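Local coordinates for protein glycerol-3-phosphate dehydrogenase [NAD(P)+] (Coxiella burnetii, PDB 3K96) that probably catalyses the NAD(P)H-dependent reduction of dihydroxyacetone phosphate to sn-glycerol 3-phosphate, the key precursor for phospholipid synthesis, at residues 47-53 and 192-198; 32-36 and 93-97; 218-222 and 327-331; 238-242 and 345-351; 174-178 and 263-267. All blocks are in the same frame, centred on the assembly; numbering follows the deposited sequence. Where two conformers were deposited one is given.

In the fold
Contacts 1, 2 and 5 reach the mixed sheet of the nucleotide-binding domain, whereas contacts 3 and 4 lie among the helices of the C-terminal part, on the other side of the chain's centre from contacts 1 and 2. Contacts 1 and 2 touch, Leu48 CD1 lying 4.0 Å from Ile32 CG2. Contacts 1 and 5 meet where strands 174-180 and 198-203 pair; Arg197 O and Thr174 N are 2.8 Å apart, probably hydrogen-bonded. The centres of contacts 3 and 4 are 10 Å apart, and Gln330 NE2 probably bonds Glu347 OE1. Contact 5 joins the two halves beside the predicted glycerol-phosphate residues Gly161 and Ser163; contacts 4 and 5 also meet the second subunit.

Contact 1 of 5, residues 47-53 and 192-198; sequences VLARKGQ and RLHGQRF
The C-terminal end of the first helix of the dinucleotide-binding fold, 39-49, here meets the end of helix 183-193, and a two-bond exchange between Gln53 and Arg192 ties them together. Gln53 NE2 donates to Arg192 O (2.9 Å, N-H...O 167°), on a lone pair in the carbonyl plane. In return Arg192 NH1 donates to Gln53 OE1 at 2.9 Å; OE1 lies at the guanidinium edge, but NH1 approaches from above the amide carbonyl plane, 41° out of it. The two flat groups are turned 56° apart, and the use of both amide atoms fixes the flip of Gln53. Arg192 reaches it with a chain extended from CG to NE, and its NH2 is held by His30 O. Beside this pair, Leu48 CD2 presses on Leu193 CD2 (3.5 Å). Val47 CG1 lies 4.3 Å from Phe198 CD2, oblique to the ring. Lys51, bent along its chain, curls over the end of helix 183-193: its NZ bonds a water at 2.9 Å, which donates to Leu193 O at 2.6 Å. NZ also makes a weak bond to His194 O. The ammonium group thus lies among carbonyl oxygens at a helix C-terminus, probably a favourable place. Gly52, with positive phi, closes helix 39-49 in a Schellman motif. Phe198 begins strand 198-203, outermost in this chain, and also touches Trp40, predicted to bind NADPH, and Leu44 of helix 39-49, while Val168 of helix 165-169 covers both Val47 and Phe198.

Contact 2 of 5, residues 32-36 and 93-97; sequences IAILG and LKASL
Ala33 and Leu35, on one face of the first strand of the Rossmann-type nucleotide-binding fold, pack against the short helix 93-97, which runs nearly antiparallel to the strand at 151°, with the axes 9.3 Å apart. The tight part is at Ala33, whose CB meets Leu97 CD2 at 3.6 Å; the small methyl lets the helix come near, and the alpha carbons of Ala33 and Ser96 are 6.6 Å apart. Further along, Leu35 puts both methyls against Leu93 CD1, CD2 at 3.8 Å, the two side chains crossing at about a right angle. Leu93 reaches across because its CG lies anti to the backbone N. The opposite side of the helix is looser: Lys94 is exposed and Ala95 partly so, and neither touches the strand. Ile32 and Ile34 point the other way, Ile34 onto Val55, Leu57 and Leu104 of the flanking strands. Val115 and Met119 of helix 109-119 complete the surroundings of Leu35. The strand leads into Gly36, first glycine of a GxGxxG pattern that fits a dinucleotide-binding turn. Leu35 CD2 lies 4.1 Å from Ser96 OG, which turns to its own helix: chi1 of 69° places OG to donate to Leu93 O at 2.7 Å, tilted 22° from the carbonyl plane, and the same oxygen also accepts from Leu97 N.

Contact 3 of 5, residues 218-222 and 327-331; sequences ILAIA and LTFQV
Segments 218-222 and 327-331, both within longer helices, cross at 67° with their axes 9.5 Å apart, and the alpha carbons draw closest, at 6.4 Å, for both Ile218-Thr328 and Ala222-Val331. Val331 makes the largest share of the contact, with its two methyls divided: CG2 sits against Ala222 CB at 3.9 Å and near Ile218 O, while CG1 meets Ile221 CG2 at 4.1 Å. With CG1 placed opposite the backbone N (chi1 173°), the isopropyl group straddles one turn of helix 206-228. On one flank Leu219 CD2 touches Leu327 CD2 at 3.8 Å, the side chains at about a right angle. On another flank Ile218 spans the side chain of Thr328: its CG2 lies 3.7 Å from Thr328 OG1, and its CD1 reaches both OG1 and the methyl CG2. The threonine hydroxyl finds its bond in Glu246 OE1, and OE2 of the same carboxylate takes Leu327 N, so Glu246 of helix 233-253 grips the start of helix 326-336. Thr311 and Val314 of helix 307-320 cover Ile218, and Ile221 lies about 4 Å, side chain to side chain, from Asn281, predicted to bind glycerol 3-phosphate. Between the two segments the chemistry is therefore apolar: the helices meet here through methyl packing, and the one hydroxyl at the interface is satisfied by Glu246.

Contact 4 of 5, residues 238-242 and 345-351; sequences ALITR and VQELLER
Leu239, Arg242 and Ala238 of helix 233-253 face helix 341-349 and the turn that follows it; the two helix segments cross at 70° in the C-terminal helical part, away from the annotated sites and beside the second subunit. Leu239 CD2 meets Leu349 CD2 at 3.9 Å, the side chains at about a right angle, and Leu239 CD1 lies 4.2 Å from Val345 CG1. Arg242 makes the polar part: NH2 donates weakly to Leu348 O (3.0 Å, N-H...O 130°), which lies at the guanidinium edge. Over one face of the same group comes Arg351, the two chains sliding past each other in opposite directions with planes 50° apart. Arg242 CD lies 3.5 Å from Arg351 NH2, over one face of that guanidinium. The close approach of the two like charges is uncertain, because Arg351 is poorly ordered; its buried NE has no partner in the model. A water accepts weakly from Arg351 NH2 and donates to Ala238 O at 2.8 Å. Farther out, Tyr201 of the second subunit makes a cation-pi contact with Arg351. Pro326 and Leu327 adjoin Arg242, Thr223 and Ser226 of helix 206-228 back Leu239, and Pro173 of the second subunit packs on Leu349.

Contact 5 of 5, residues 174-178 and 263-267; sequences TAVSL and GLAGL
The main chain of Val176, hydrogen-bonded within the sheet to the backbones of Arg199 and Tyr201, is where Leu264 of helix 264-275 settles on strand 174-180, its CD1 3.8 Å from Val176 C. Leu264 does most of the touching, and its forked end lies along the strand backbone. CD2 of Leu264 is 3.7 Å from Ala175 O. Both methyls rest against Ala175 CB, CD1 of Leu264 at 3.9 Å from it. Val176 itself points away and presents its main chain to the leucine. Next along the strand, Ser177 OG packs 3.6 Å from Leu264 CB, a van der Waals approach. The hydroxyl is set beside its own backbone N (chi1 -62°), which aims it at the helix start. Gly263 stands at the N-cap position of the helix, which opens with a wider pi-type turn. Here the nucleotide-binding sheet meets the C-terminal helical part, and Val176, on the far face, lies about 4 Å by side chains from Gly161 and Ser163, both predicted to bind glycerol 3-phosphate. Within the sheet, strand 174-180 runs between 156-160 and 198-203, joined to the former by backbone hydrogen bonding of Ser177 with Ser160. Tyr201 of strand 198-203 touches both Ala175 and Leu264, while from the second subunit Ala238 packs on Ala175 and Thr241 on Leu264.

Contact 1 of 5, residues 47-53 and 192-198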
# COMPACT_ATOMS: atom_id res chain seq x y z
N VAL A 47 -8.00 -16.34 19.39
CA VAL A 47 -6.89 -15.63 20.00
C VAL A 47 -7.08 -15.56 21.52
O VAL A 47 -6.14 -15.81 22.28
CB VAL A 47 -6.76 -14.20 19.43
CG1 VAL A 47 -5.86 -13.35 20.30
CG2 VAL A 47 -6.25 -14.26 17.95
N LEU A 48 -8.28 -15.20 21.96
CA LEU A 48 -8.56 -15.08 23.39
C LEU A 48 -8.66 -16.44 24.08
O LEU A 48 -8.06 -16.65 25.13
CB LEU A 48 -9.85 -14.28 23.62
CG LEU A 48 -9.85 -12.84 23.07
CD1 LEU A 48 -11.21 -12.19 23.21
CD2 LEU A 48 -8.77 -12.00 23.73
N ALA A 49 -9.43 -17.37 23.51
CA ALA A 49 -9.64 -18.68 24.14
C ALA A 49 -8.33 -19.46 24.28
O ALA A 49 -8.11 -20.16 25.29
CB ALA A 49 -10.74 -19.49 23.39
N ARG A 50 -7.42 -19.30 23.31
CA ARG A 50 -6.12 -19.96 23.38
C ARG A 50 -5.28 -19.51 24.56
O ARG A 50 -4.38 -20.23 24.99
CB ARG A 50 -5.31 -19.76 22.09
CG ARG A 50 -5.79 -20.64 20.95
CD ARG A 50 -5.25 -20.13 19.62
NE ARG A 50 -5.68 -20.94 18.49
CZ ARG A 50 -5.47 -20.61 17.22
NH1 ARG A 50 -4.87 -19.46 16.92
NH2 ARG A 50 -5.88 -21.41 16.24
N LYS A 51 -5.52 -18.30 25.05
CA LYS A 51 -4.76 -17.80 26.19
C LYS A 51 -5.43 -18.27 27.50
O LYS A 51 -4.95 -17.98 28.59
CB LYS A 51 -4.67 -16.27 26.11
CG LYS A 51 -4.01 -15.78 24.78
CD LYS A 51 -4.57 -14.42 24.33
CE LYS A 51 -3.89 -13.24 24.91
NZ LYS A 51 -2.63 -12.99 24.22
N GLY A 52 -6.53 -19.00 27.38
CA GLY A 52 -7.22 -19.55 28.56
C GLY A 52 -8.41 -18.73 29.01
O GLY A 52 -9.10 -19.12 29.95
N GLN A 53 -8.66 -17.60 28.35
CA GLN A 53 -9.82 -16.77 28.68
C GLN A 53 -11.09 -17.49 28.26
O GLN A 53 -11.12 -18.18 27.24
CB GLN A 53 -9.72 -15.42 27.98
CG GLN A 53 -8.50 -14.60 28.36
CD GLN A 53 -8.28 -13.42 27.43
OE1 GLN A 53 -9.24 -12.84 26.92
NE2 GLN A 53 -7.00 -13.08 27.20
N ARG A 192 -6.33 -8.11 27.26
CA ARG A 192 -6.84 -9.41 26.83
C ARG A 192 -6.30 -9.92 25.49
O ARG A 192 -6.05 -11.11 25.32
CB ARG A 192 -8.36 -9.35 26.63
CG ARG A 192 -9.23 -9.49 27.87
CD ARG A 192 -10.68 -9.63 27.42
NE ARG A 192 -11.63 -9.79 28.52
CZ ARG A 192 -11.99 -10.94 29.06
NH1 ARG A 192 -11.46 -12.07 28.65
NH2 ARG A 192 -12.88 -10.96 30.03
N LEU A 193 -6.15 -9.00 24.53
CA LEU A 193 -5.80 -9.34 23.14
C LEU A 193 -4.34 -9.30 22.76
O LEU A 193 -3.86 -10.13 22.00
CB LEU A 193 -6.54 -8.37 22.22
CG LEU A 193 -8.04 -8.56 22.04
CD1 LEU A 193 -8.72 -7.28 21.60
CD2 LEU A 193 -8.33 -9.73 21.08
N HIS A 194 -3.64 -8.29 23.26
CA HIS A 194 -2.27 -8.09 22.91
C HIS A 194 -1.38 -9.25 23.30
O HIS A 194 -1.49 -9.80 24.40
CB HIS A 194 -1.73 -6.82 23.53
CG HIS A 194 -0.34 -6.52 23.11
ND1 HIS A 194 -0.03 -6.08 21.85
CD2 HIS A 194 0.84 -6.63 23.78
CE1 HIS A 194 1.28 -5.91 21.75
NE2 HIS A 194 1.83 -6.24 22.91
N GLY A 195 -0.51 -9.63 22.38
CA GLY A 195 0.39 -10.72 22.62
C GLY A 195 1.40 -10.86 21.53
O GLY A 195 1.34 -10.17 20.51
N GLN A 196 2.35 -11.74 21.76
CA GLN A 196 3.43 -12.05 20.84
C GLN A 196 3.18 -11.88 19.31
O GLN A 196 3.77 -11.00 18.70
CB GLN A 196 4.00 -13.44 21.18
CG GLN A 196 2.96 -14.48 21.64
CD GLN A 196 2.27 -14.14 22.97
OE1 GLN A 196 2.75 -13.30 23.75
NE2 GLN A 196 1.14 -14.78 23.24
N ARG A 197 2.32 -12.72 18.71
CA ARG A 197 2.04 -12.65 17.27
C ARG A 197 0.83 -11.83 16.88
O ARG A 197 0.65 -11.53 15.69
CB ARG A 197 1.83 -14.06 16.73
CG ARG A 197 2.94 -15.01 17.09
CD ARG A 197 4.14 -14.93 16.20
NE ARG A 197 3.96 -15.77 15.02
CZ ARG A 197 4.95 -16.14 14.21
NH1 ARG A 197 6.19 -15.77 14.46
NH2 ARG A 197 4.69 -16.91 13.16
N PHE A 198 -0.04 -11.52 17.84
CA PHE A 198 -1.22 -10.69 17.59
C PHE A 198 -1.06 -9.46 18.43
O PHE A 198 -1.28 -9.49 19.66
CB PHE A 198 -2.52 -11.42 17.94
CG PHE A 198 -3.75 -10.69 17.52
CD1 PHE A 198 -4.24 -10.81 16.23
CD2 PHE A 198 -4.40 -9.84 18.39
CE1 PHE A 198 -5.38 -10.12 15.82
CE2 PHE A 198 -5.54 -9.16 18.00
CZ PHE A 198 -6.03 -9.30 16.71
O HOH W 1 -2.33 -12.18 21.46

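Contact 2 of 5, residues 32-36 and 93-97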
# COMPACT_ATOMS: atom_id res chain seq x y z
N ILE A 32 -16.00 -13.26 28.02
CA ILE A 32 -16.25 -12.19 27.07
C ILE A 32 -17.15 -12.81 26.01
O ILE A 32 -17.02 -13.99 25.69
CB ILE A 32 -14.95 -11.60 26.50
CG1 ILE A 32 -15.27 -10.44 25.53
CG2 ILE A 32 -14.11 -12.67 25.85
CD1 ILE A 32 -14.06 -9.62 25.17
N ALA A 33 -18.11 -12.04 25.51
CA ALA A 33 -19.00 -12.54 24.47
C ALA A 33 -18.61 -11.94 23.12
O ALA A 33 -18.36 -10.73 23.02
CB ALA A 33 -20.49 -12.20 24.80
N ILE A 34 -18.55 -12.80 22.11
CA ILE A 34 -18.29 -12.36 20.73
C ILE A 34 -19.53 -12.67 19.90
O ILE A 34 -19.90 -13.83 19.73
CB ILE A 34 -17.06 -13.06 20.12
CG1 ILE A 34 -15.79 -12.57 20.84
CG2 ILE A 34 -17.01 -12.79 18.63
CD1 ILE A 34 -14.52 -13.27 20.44
N LEU A 35 -20.17 -11.61 19.41
CA LEU A 35 -21.39 -11.70 18.62
C LEU A 35 -21.01 -11.63 17.14
O LEU A 35 -20.57 -10.59 16.66
CB LEU A 35 -22.34 -10.55 19.00
CG LEU A 35 -22.64 -10.35 20.50
CD1 LEU A 35 -23.69 -9.24 20.73
CD2 LEU A 35 -23.07 -11.65 21.20
N GLY A 36 -21.18 -12.75 16.44
CA GLY A 36 -20.80 -12.88 15.02
C GLY A 36 -19.78 -14.00 14.87
O GLY A 36 -18.60 -13.86 15.26
N LEU A 93 -29.00 -15.23 22.26
CA LEU A 93 -28.34 -13.98 22.56
C LEU A 93 -28.40 -13.68 24.03
O LEU A 93 -27.38 -13.38 24.65
CB LEU A 93 -28.99 -12.83 21.78
CG LEU A 93 -28.26 -11.51 21.89
CD1 LEU A 93 -26.84 -11.67 21.33
CD2 LEU A 93 -29.03 -10.44 21.14
N LYS A 94 -29.60 -13.76 24.60
CA LYS A 94 -29.78 -13.49 26.02
C LYS A 94 -28.86 -14.37 26.86
O LYS A 94 -28.16 -13.88 27.75
CB LYS A 94 -31.24 -13.72 26.43
CG LYS A 94 -31.57 -13.38 27.91
CD LYS A 94 -33.06 -13.60 28.19
CE LYS A 94 -33.40 -13.46 29.67
NZ LYS A 94 -33.16 -12.08 30.18
N ALA A 95 -28.85 -15.67 26.58
CA ALA A 95 -28.02 -16.62 27.32
C ALA A 95 -26.55 -16.30 27.16
O ALA A 95 -25.77 -16.44 28.10
CB ALA A 95 -28.29 -18.02 26.84
N SER A 96 -26.14 -15.87 25.98
CA SER A 96 -24.73 -15.58 25.75
C SER A 96 -24.27 -14.37 26.57
O SER A 96 -23.11 -14.30 27.00
CB SER A 96 -24.44 -15.39 24.26
OG SER A 96 -25.02 -14.20 23.76
N LEU A 97 -25.18 -13.42 26.81
CA LEU A 97 -24.86 -12.21 27.55
C LEU A 97 -25.15 -12.30 29.06
O LEU A 97 -24.82 -11.40 29.80
CB LEU A 97 -25.58 -11.01 26.94
CG LEU A 97 -25.20 -10.71 25.48
CD1 LEU A 97 -25.91 -9.47 25.04
CD2 LEU A 97 -23.70 -10.56 25.29

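Contact 3 of 5, residues 218-222 and 327-331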
# COMPACT_ATOMS: atom_id res chain seq x y z
N ILE A 218 -14.68 -0.65 -0.56
CA ILE A 218 -15.13 0.03 -1.75
C ILE A 218 -13.90 0.16 -2.67
O ILE A 218 -13.97 -0.09 -3.88
CB ILE A 218 -15.62 1.46 -1.41
CG1 ILE A 218 -16.80 1.44 -0.40
CG2 ILE A 218 -15.99 2.20 -2.70
CD1 ILE A 218 -17.18 2.84 0.14
N LEU A 219 -12.77 0.53 -2.08
CA LEU A 219 -11.53 0.68 -2.86
C LEU A 219 -11.04 -0.69 -3.35
O LEU A 219 -10.47 -0.80 -4.43
CB LEU A 219 -10.47 1.42 -2.06
CG LEU A 219 -10.95 2.81 -1.59
CD1 LEU A 219 -9.89 3.56 -0.77
CD2 LEU A 219 -11.39 3.66 -2.77
N ALA A 220 -11.30 -1.73 -2.56
CA ALA A 220 -10.94 -3.09 -2.95
C ALA A 220 -11.72 -3.50 -4.20
O ALA A 220 -11.19 -4.16 -5.08
CB ALA A 220 -11.22 -4.07 -1.80
N ILE A 221 -12.99 -3.09 -4.28
CA ILE A 221 -13.78 -3.39 -5.46
C ILE A 221 -13.19 -2.62 -6.64
O ILE A 221 -12.99 -3.21 -7.70
CB ILE A 221 -15.25 -3.05 -5.28
CG1 ILE A 221 -15.89 -3.95 -4.21
CG2 ILE A 221 -16.00 -3.22 -6.61
CD1 ILE A 221 -17.38 -3.61 -3.98
N ALA A 222 -12.89 -1.34 -6.44
CA ALA A 222 -12.32 -0.51 -7.50
C ALA A 222 -11.01 -1.08 -8.03
O ALA A 222 -10.83 -1.23 -9.24
CB ALA A 222 -12.11 0.93 -7.01
N LEU A 327 -13.63 7.71 -6.49
CA LEU A 327 -13.64 6.26 -6.66
C LEU A 327 -14.96 5.66 -6.17
O LEU A 327 -15.55 4.83 -6.86
CB LEU A 327 -12.45 5.55 -6.00
CG LEU A 327 -11.14 5.60 -6.81
CD1 LEU A 327 -10.62 7.02 -6.95
CD2 LEU A 327 -10.08 4.69 -6.20
N THR A 328 -15.41 6.10 -5.01
CA THR A 328 -16.66 5.59 -4.43
C THR A 328 -17.84 5.88 -5.34
O THR A 328 -18.70 5.04 -5.53
CB THR A 328 -16.92 6.23 -3.06
OG1 THR A 328 -15.82 5.91 -2.19
CG2 THR A 328 -18.24 5.75 -2.49
N PHE A 329 -17.85 7.07 -5.92
CA PHE A 329 -18.94 7.43 -6.82
C PHE A 329 -18.93 6.61 -8.09
O PHE A 329 -19.99 6.22 -8.57
CB PHE A 329 -18.93 8.92 -7.11
CG PHE A 329 -19.52 9.74 -6.01
CD1 PHE A 329 -20.51 10.67 -6.27
CD2 PHE A 329 -19.13 9.53 -4.68
CE1 PHE A 329 -21.07 11.42 -5.23
CE2 PHE A 329 -19.68 10.26 -3.66
CZ PHE A 329 -20.65 11.21 -3.93
N GLN A 330 -17.75 6.34 -8.65
CA GLN A 330 -17.66 5.52 -9.87
C GLN A 330 -18.12 4.10 -9.57
O GLN A 330 -18.86 3.51 -10.35
CB GLN A 330 -16.25 5.50 -10.44
CG GLN A 330 -15.84 6.76 -11.15
CD GLN A 330 -16.53 6.95 -12.49
OE1 GLN A 330 -17.76 6.90 -12.58
NE2 GLN A 330 -15.74 7.18 -13.53
N VAL A 331 -17.69 3.55 -8.44
CA VAL A 331 -18.12 2.18 -8.09
C VAL A 331 -19.66 2.16 -8.01
O VAL A 331 -20.31 1.26 -8.55
CB VAL A 331 -17.47 1.64 -6.81
CG1 VAL A 331 -18.10 0.29 -6.41
CG2 VAL A 331 -15.97 1.49 -7.00

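Contact 4 of 5, residues 238-242 and 345-351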
# COMPACT_ATOMS: atom_id res chain seq x y z
N ALA A 238 -1.63 3.47 -8.36
CA ALA A 238 -2.15 4.82 -8.55
C ALA A 238 -3.58 4.92 -7.96
O ALA A 238 -3.93 5.93 -7.34
CB ALA A 238 -2.15 5.18 -10.03
N LEU A 239 -4.40 3.90 -8.16
CA LEU A 239 -5.76 3.87 -7.60
C LEU A 239 -5.74 3.74 -6.07
O LEU A 239 -6.58 4.33 -5.39
CB LEU A 239 -6.59 2.73 -8.21
CG LEU A 239 -6.92 2.91 -9.71
CD1 LEU A 239 -7.53 1.65 -10.34
CD2 LEU A 239 -7.84 4.08 -9.89
N ILE A 240 -4.80 2.98 -5.53
CA ILE A 240 -4.70 2.89 -4.06
C ILE A 240 -4.33 4.29 -3.50
O ILE A 240 -4.91 4.77 -2.52
CB ILE A 240 -3.66 1.82 -3.63
CG1 ILE A 240 -4.21 0.42 -3.94
CG2 ILE A 240 -3.34 1.95 -2.15
CD1 ILE A 240 -3.18 -0.78 -3.74
N THR A 241 -3.41 4.96 -4.18
CA THR A 241 -3.00 6.28 -3.77
C THR A 241 -4.21 7.22 -3.81
O THR A 241 -4.43 7.97 -2.86
CB THR A 241 -1.87 6.80 -4.65
OG1 THR A 241 -0.74 5.91 -4.56
CG2 THR A 241 -1.45 8.18 -4.22
N ARG A 242 -4.99 7.19 -4.88
CA ARG A 242 -6.17 8.06 -4.96
C ARG A 242 -7.20 7.66 -3.93
O ARG A 242 -7.90 8.50 -3.38
CB ARG A 242 -6.84 8.02 -6.33
CG ARG A 242 -6.04 8.67 -7.42
CD ARG A 242 -6.98 9.14 -8.51
NE ARG A 242 -7.91 10.15 -7.97
CZ ARG A 242 -8.93 10.67 -8.65
NH1 ARG A 242 -9.71 11.58 -8.07
NH2 ARG A 242 -9.18 10.28 -9.91
N VAL A 345 -12.95 3.01 -15.12
CA VAL A 345 -11.60 3.07 -14.59
C VAL A 345 -10.77 4.03 -15.41
O VAL A 345 -9.88 4.70 -14.87
CB VAL A 345 -10.94 1.70 -14.48
CG1 VAL A 345 -9.49 1.84 -14.00
CG2 VAL A 345 -11.75 0.78 -13.51
N GLN A 346 -11.03 4.11 -16.71
CA GLN A 346 -10.26 5.04 -17.55
C GLN A 346 -10.63 6.50 -17.25
O GLN A 346 -9.81 7.40 -17.44
CB GLN A 346 -10.38 4.69 -19.04
CG GLN A 346 -9.61 3.42 -19.41
CD GLN A 346 -9.63 3.10 -20.89
OE1 GLN A 346 -8.99 2.15 -21.33
NE2 GLN A 346 -10.35 3.90 -21.66
N GLU A 347 -11.87 6.74 -16.80
CA GLU A 347 -12.25 8.09 -16.36
C GLU A 347 -11.51 8.41 -15.06
O GLU A 347 -11.08 9.53 -14.86
CB GLU A 347 -13.77 8.24 -16.17
CG GLU A 347 -14.57 8.26 -17.47
CD GLU A 347 -16.09 8.22 -17.26
OE1 GLU A 347 -16.57 8.28 -16.10
OE2 GLU A 347 -16.82 8.10 -18.27
N LEU A 348 -11.36 7.43 -14.17
CA LEU A 348 -10.65 7.66 -12.90
C LEU A 348 -9.16 7.91 -13.11
O LEU A 348 -8.59 8.81 -12.48
CB LEU A 348 -10.80 6.46 -11.96
CG LEU A 348 -12.16 6.27 -11.31
CD1 LEU A 348 -12.16 5.00 -10.47
CD2 LEU A 348 -12.50 7.51 -10.47
N LEU A 349 -8.53 7.11 -13.96
CA LEU A 349 -7.09 7.24 -14.21
C LEU A 349 -6.75 8.48 -15.04
O LEU A 349 -5.73 9.12 -14.79
CB LEU A 349 -6.51 5.98 -14.87
CG LEU A 349 -6.41 4.72 -13.99
CD1 LEU A 349 -6.06 3.49 -14.80
CD2 LEU A 349 -5.42 4.92 -12.86
N GLU A 350 -7.59 8.83 -16.01
CA GLU A 350 -7.31 9.97 -16.86
C GLU A 350 -7.82 11.27 -16.23
O GLU A 350 -8.73 11.92 -16.72
CB GLU A 350 -7.85 9.70 -18.25
CG GLU A 350 -7.16 8.47 -18.85
CD GLU A 350 -7.70 8.05 -20.20
OE1 GLU A 350 -8.49 8.82 -20.82
OE2 GLU A 350 -7.34 6.93 -20.65
N ARG A 351 -7.14 11.62 -15.15
CA ARG A 351 -7.40 12.74 -14.26
C ARG A 351 -6.62 14.00 -14.66
O ARG A 351 -5.57 13.91 -15.31
CB ARG A 351 -6.88 12.32 -12.89
CG ARG A 351 -7.21 13.14 -11.68
CD ARG A 351 -6.10 12.88 -10.66
NE ARG A 351 -5.64 11.48 -10.69
CZ ARG A 351 -4.45 11.06 -10.26
NH1 ARG A 351 -3.56 11.92 -9.76
NH2 ARG A 351 -4.12 9.76 -10.34
O HOH W 2 -2.77 8.28 -8.28

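Contact 5 of 5, residues 174-178 and 263-267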
# COMPACT_ATOMS: atom_id res chain seq x y z
N THR A 174 0.50 -10.39 13.18
CA THR A 174 -0.56 -9.49 12.82
C THR A 174 -0.53 -8.29 13.73
O THR A 174 -0.18 -8.42 14.92
CB THR A 174 -1.91 -10.21 12.98
OG1 THR A 174 -1.96 -11.32 12.07
CG2 THR A 174 -3.09 -9.27 12.70
N ALA A 175 -0.89 -7.13 13.17
CA ALA A 175 -0.94 -5.89 13.96
C ALA A 175 -2.22 -5.15 13.63
O ALA A 175 -2.56 -5.00 12.46
CB ALA A 175 0.29 -5.04 13.70
N VAL A 176 -2.96 -4.72 14.66
CA VAL A 176 -4.20 -3.98 14.49
C VAL A 176 -4.25 -2.80 15.45
O VAL A 176 -3.50 -2.74 16.42
CB VAL A 176 -5.45 -4.84 14.73
CG1 VAL A 176 -5.59 -5.94 13.67
CG2 VAL A 176 -5.44 -5.42 16.17
N SER A 177 -5.10 -1.83 15.14
CA SER A 177 -5.27 -0.67 16.02
C SER A 177 -6.51 -0.90 16.88
O SER A 177 -7.42 -1.61 16.50
CB SER A 177 -5.46 0.62 15.22
OG SER A 177 -4.31 0.91 14.42
N LEU A 178 -6.51 -0.27 18.05
CA LEU A 178 -7.67 -0.32 18.93
C LEU A 178 -7.91 1.08 19.48
O LEU A 178 -7.05 1.65 20.16
CB LEU A 178 -7.46 -1.35 20.03
CG LEU A 178 -8.67 -1.63 20.90
CD1 LEU A 178 -8.58 -3.05 21.48
CD2 LEU A 178 -8.84 -0.58 21.99
N GLY A 263 -1.84 4.90 9.15
CA GLY A 263 -1.60 3.79 10.10
C GLY A 263 -2.22 2.47 9.67
O GLY A 263 -2.66 2.31 8.53
N LEU A 264 -2.29 1.53 10.62
CA LEU A 264 -2.82 0.20 10.39
C LEU A 264 -4.25 0.17 9.90
O LEU A 264 -4.58 -0.62 9.01
CB LEU A 264 -2.69 -0.63 11.66
CG LEU A 264 -1.28 -0.97 12.12
CD1 LEU A 264 -1.23 -1.40 13.61
CD2 LEU A 264 -0.67 -2.05 11.19
N ALA A 265 -5.10 1.05 10.46
CA ALA A 265 -6.54 1.07 10.13
C ALA A 265 -6.81 1.74 8.77
O ALA A 265 -7.84 1.48 8.13
CB ALA A 265 -7.33 1.75 11.25
N GLY A 266 -5.88 2.56 8.31
CA GLY A 266 -6.04 3.22 7.01
C GLY A 266 -5.18 2.45 6.02
O GLY A 266 -5.59 1.38 5.53
N LEU A 267 -3.99 2.97 5.77
CA LEU A 267 -3.01 2.37 4.85
C LEU A 267 -2.80 0.86 4.99
O LEU A 267 -2.81 0.14 4.00
CB LEU A 267 -1.66 3.07 5.02
CG LEU A 267 -0.47 2.42 4.33
CD1 LEU A 267 -0.66 2.42 2.83
CD2 LEU A 267 0.80 3.13 4.73